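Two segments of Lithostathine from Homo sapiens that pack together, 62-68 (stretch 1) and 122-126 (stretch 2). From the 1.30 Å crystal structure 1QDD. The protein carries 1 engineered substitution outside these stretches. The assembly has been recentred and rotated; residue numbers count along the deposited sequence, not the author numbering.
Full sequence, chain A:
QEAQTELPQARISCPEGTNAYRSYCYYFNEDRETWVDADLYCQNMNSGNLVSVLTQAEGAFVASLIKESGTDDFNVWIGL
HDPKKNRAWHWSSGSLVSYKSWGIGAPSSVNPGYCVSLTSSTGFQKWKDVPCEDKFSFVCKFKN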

ATOM      1  N   VAL A  62       0.103   3.282  -8.300  1.00  7.93           N
ATOM      2  CA  VAL A  62      -0.602   2.227  -7.563  1.00  8.35           C
ATOM      3  C   VAL A  62      -2.016   2.022  -8.089  1.00  8.58           C
ATOM      4  O   VAL A  62      -2.461   0.867  -8.310  1.00  9.06           O
ATOM      5  CB  VAL A  62      -0.565   2.520  -6.054  1.00  8.52           C
ATOM      6  CG1 VAL A  62      -1.489   1.569  -5.300  1.00 10.27           C
ATOM      7  CG2 VAL A  62       0.853   2.436  -5.493  1.00 10.51           C
ATOM      8  N   ALA A  63      -2.747   3.080  -8.393  1.00  8.37           N
ATOM      9  CA  ALA A  63      -4.089   2.970  -8.971  1.00  8.54           C
ATOM     10  C   ALA A  63      -4.046   2.234 -10.304  1.00 10.01           C
ATOM     11  O   ALA A  63      -4.899   1.362 -10.588  1.00 10.34           O
ATOM     12  CB  ALA A  63      -4.727   4.347  -9.099  1.00 10.26           C
ATOM     13  N   SER A  64      -3.082   2.536 -11.155  1.00  9.80           N
ATOM     14  CA  SER A  64      -2.935   1.902 -12.462  1.00 11.65           C
ATOM     15  C   SER A  64      -2.623   0.425 -12.320  1.00 11.35           C
ATOM     16  O   SER A  64      -3.160  -0.425 -13.062  1.00 12.21           O
ATOM     17  CB  SER A  64      -1.853   2.608 -13.278  1.00 14.00           C
ATOM     18  OG  SER A  64      -0.550   2.161 -12.998  1.00 20.53           O
ATOM     19  N   LEU A  65      -1.775   0.045 -11.379  1.00  9.87           N
ATOM     20  CA  LEU A  65      -1.419  -1.329 -11.091  1.00 10.56           C
ATOM     21  C   LEU A  65      -2.631  -2.148 -10.698  1.00  9.80           C
ATOM     22  O   LEU A  65      -2.839  -3.284 -11.161  1.00 10.74           O
ATOM     23  CB  LEU A  65      -0.366  -1.347  -9.978  1.00 13.35           C
ATOM     24  CG  LEU A  65       0.237  -2.712  -9.643  1.00 15.39           C
ATOM     25  CD1 LEU A  65       1.048  -3.240 -10.817  1.00 18.59           C
ATOM     26  CD2 LEU A  65       1.135  -2.632  -8.418  1.00 18.25           C
ATOM     27  N   ILE A  66      -3.490  -1.614  -9.848  1.00  8.69           N
ATOM     28  CA  ILE A  66      -4.715  -2.298  -9.425  1.00  9.13           C
ATOM     29  C   ILE A  66      -5.646  -2.445 -10.619  1.00  9.59           C
ATOM     30  O   ILE A  66      -6.205  -3.536 -10.861  1.00 10.02           O
ATOM     31  CB  ILE A  66      -5.384  -1.590  -8.241  1.00  8.13           C
ATOM     32  CG1 ILE A  66      -4.483  -1.604  -7.006  1.00  9.04           C
ATOM     33  CG2 ILE A  66      -6.721  -2.269  -7.947  1.00  9.58           C
ATOM     34  CD1 ILE A  66      -4.875  -0.594  -5.946  1.00 10.12           C
ATOM     35  N   LYS A  67      -5.886  -1.396 -11.388  1.00 10.80           N
ATOM     36  CA  LYS A  67      -6.765  -1.452 -12.556  1.00 12.95           C
ATOM     37  C   LYS A  67      -6.273  -2.465 -13.575  1.00 13.22           C
ATOM     38  O   LYS A  67      -7.083  -3.249 -14.115  1.00 14.19           O
ATOM     39  CB  LYS A  67      -6.891  -0.061 -13.175  1.00 14.81           C
ATOM     40  CG  LYS A  67      -7.827   0.889 -12.448  1.00 19.82           C
ATOM     41  CD  LYS A  67      -8.337   1.979 -13.388  1.00 23.56           C
ATOM     42  CE  LYS A  67      -9.755   1.673 -13.841  1.00 25.89           C
ATOM     43  NZ  LYS A  67      -9.959   1.962 -15.285  1.00 28.03           N
ATOM     44  N   GLU A  68      -4.987  -2.543 -13.844  1.00 12.64           N
ATOM     45  CA  GLU A  68      -4.405  -3.467 -14.803  1.00 14.30           C
ATOM     46  C   GLU A  68      -4.540  -4.929 -14.426  1.00 12.06           C
ATOM     47  O   GLU A  68      -4.504  -5.822 -15.296  1.00 13.47           O
ATOM     48  CB  GLU A  68      -2.933  -3.084 -15.057  1.00 18.40           C
ATOM     49  CG  GLU A  68      -2.822  -1.827 -15.914  1.00 24.12           C
ATOM     50  CD  GLU A  68      -1.407  -1.337 -16.129  1.00 26.99           C
ATOM     51  OE1 GLU A  68      -0.446  -2.054 -15.781  1.00 29.19           O
ATOM     52  OE2 GLU A  68      -1.247  -0.220 -16.670  1.00 29.76           O
ATOM     53  N   THR A 122     -13.668   5.610  -6.839  1.00 12.86           N
ATOM     54  CA  THR A 122     -12.806   6.734  -7.143  1.00 13.21           C
ATOM     55  C   THR A 122     -11.640   6.351  -8.040  1.00 12.72           C
ATOM     56  O   THR A 122     -10.640   7.084  -8.134  1.00 14.59           O
ATOM     57  CB  THR A 122     -12.254   7.399  -5.862  1.00 12.35           C
ATOM     58  OG1 THR A 122     -11.344   6.502  -5.202  1.00 12.35           O
ATOM     59  CG2 THR A 122     -13.395   7.796  -4.938  1.00 13.73           C
ATOM     60  N   GLY A 123     -11.695   5.189  -8.690  1.00 12.02           N
ATOM     61  CA  GLY A 123     -10.613   4.708  -9.536  1.00 12.57           C
ATOM     62  C   GLY A 123      -9.384   4.328  -8.726  1.00 10.69           C
ATOM     63  O   GLY A 123      -8.262   4.348  -9.244  1.00 11.78           O
ATOM     64  N   PHE A 124      -9.541   3.985  -7.449  1.00  9.64           N
ATOM     65  CA  PHE A 124      -8.472   3.616  -6.530  1.00  9.14           C
ATOM     66  C   PHE A 124      -7.544   4.805  -6.270  1.00  9.82           C
ATOM     67  O   PHE A 124      -6.378   4.575  -5.889  1.00 11.15           O
ATOM     68  CB  PHE A 124      -7.724   2.356  -6.961  1.00  9.75           C
ATOM     69  CG  PHE A 124      -8.616   1.153  -7.125  1.00 10.18           C
ATOM     70  CD1 PHE A 124      -8.936   0.695  -8.395  1.00 10.59           C
ATOM     71  CD2 PHE A 124      -9.140   0.476  -6.045  1.00 10.45           C
ATOM     72  CE1 PHE A 124      -9.767  -0.397  -8.575  1.00 12.28           C
ATOM     73  CE2 PHE A 124      -9.979  -0.616  -6.223  1.00 11.28           C
ATOM     74  CZ  PHE A 124     -10.281  -1.058  -7.495  1.00 11.91           C
ATOM     75  N   GLN A 125      -8.025   6.029  -6.350  1.00 10.32           N
ATOM     76  CA  GLN A 125      -7.221   7.207  -6.090  1.00 11.18           C
ATOM     77  C   GLN A 125      -7.529   7.862  -4.752  1.00 10.90           C
ATOM     78  O   GLN A 125      -6.686   8.668  -4.314  1.00 12.53           O
ATOM     79  CB  GLN A 125      -7.439   8.249  -7.198  1.00 14.66           C
ATOM     80  CG  GLN A 125      -6.879   7.829  -8.548  1.00 19.79           C
ATOM     81  CD  GLN A 125      -6.988   8.957  -9.558  1.00 22.57           C
ATOM     82  OE1 GLN A 125      -6.668  10.109  -9.255  1.00 24.90           O
ATOM     83  NE2 GLN A 125      -7.476   8.641 -10.751  1.00 24.44           N
ATOM     84  N   LYS A 126      -8.669   7.598  -4.140  1.00 10.05           N
ATOM     85  CA  LYS A 126      -9.042   8.212  -2.871  1.00 10.31           C
ATOM     86  C   LYS A 126      -9.185   7.174  -1.764  1.00  8.91           C
ATOM     87  O   LYS A 126      -9.344   5.982  -2.014  1.00 10.82           O
ATOM     88  CB  LYS A 126     -10.316   9.038  -2.979  1.00 12.90           C
ATOM     89  CG  LYS A 126     -10.351  10.136  -4.026  1.00 17.81           C
ATOM     90  CD  LYS A 126      -9.656  11.396  -3.565  1.00 20.45           C
ATOM     91  CE  LYS A 126      -9.789  12.539  -4.563  1.00 22.87           C
ATOM     92  NZ  LYS A 126      -8.807  13.616  -4.250  1.00 24.97           N
TER

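What backbone shapes meet here? Residues 62-68 belong to a helix that begins earlier in the chain, and its regular i to i+4 hydrogen bonds run from Ile66 N to Val62 O (3.1 Å), from Lys67 N to Ala63 O (3.0 Å) and from Glu68 N to Ser64 O (2.9 Å). The second stretch turns back on itself instead, in a type I' beta turn from Thr122 to Gln125. A weak hydrogen bond from Gln125 N to Thr122 O (3.3 Å) closes the turn, and Lys126 N adds a second tie by donating to Thr122 OG1 at 3.1 Å. The two middle residues, Gly123 and Phe124, both have positive phi, near 69° and 65°. Glycine adopts such a value easily; Phe124 takes it too, although a residue with a side chain does so less readily. The backbones come nearest at Ala63 and Phe124, whose CA atoms lie 5.1 Å apart.

Why can the turn come so close to the helix? At the point of approach the helix presents Ala63, whose single methyl points toward the turn and takes up little room. Ala63 CB lies 3.5 Å from Gly123 O and 3.6 Å from Phe124 O, so the small side chain packs directly against the backbone of the turn. Ala63 CB also lies 4.2 Å from Phe124 CB and 4.1 Å from Gln125 CG. These are packing contacts, and no hydrogen bond crosses between the stretches. Ala63 is buried, with 50 Å² of its surface covered by the turn.

How does Phe124 anchor the turn against the helix? Its CA-to-CB bond points toward the helix, and with chi1 near -57° (m) and chi2 near 106° the ring is set beside the next helical turn, where Ile66 waits. Ile66 CG2 sits over one face of the ring, 3.6 Å from the centroid of Phe124 and only 11° off the ring normal, a well-centred CH-pi contact. Ile66 CG2 is also 3.6 Å from Phe124 CE1. A branched aliphatic side chain suits this place: with chi1 at -63° (m), CG2 is placed over the aromatic face, and Ile66 CD1 lies 4.2 Å from Phe124 CB. Both residues are buried, and Phe124 alone contributes 86 Å² of the 246 Å² that the two stretches cover between them, the largest share of any residue.

What happens at the margins of the contact? Lys67 is exposed, and its CA-to-CB bond runs sideways to the turn. The aliphatic part of its side chain borders the aromatic ring near the ring plane, with Lys67 CG 4.2 Å from Phe124 CD1, while NZ lies much farther from the ring. Lysine thus lends methylene surface to the apolar contact without burying its charge. Gln125 likewise remains exposed and loses only 10 Å² to the helix, its CG meeting the methyl of Ala63. On the helix, Ser64 points away from the turn, leaving Ala63, Ile66 and Lys67 to make the contact.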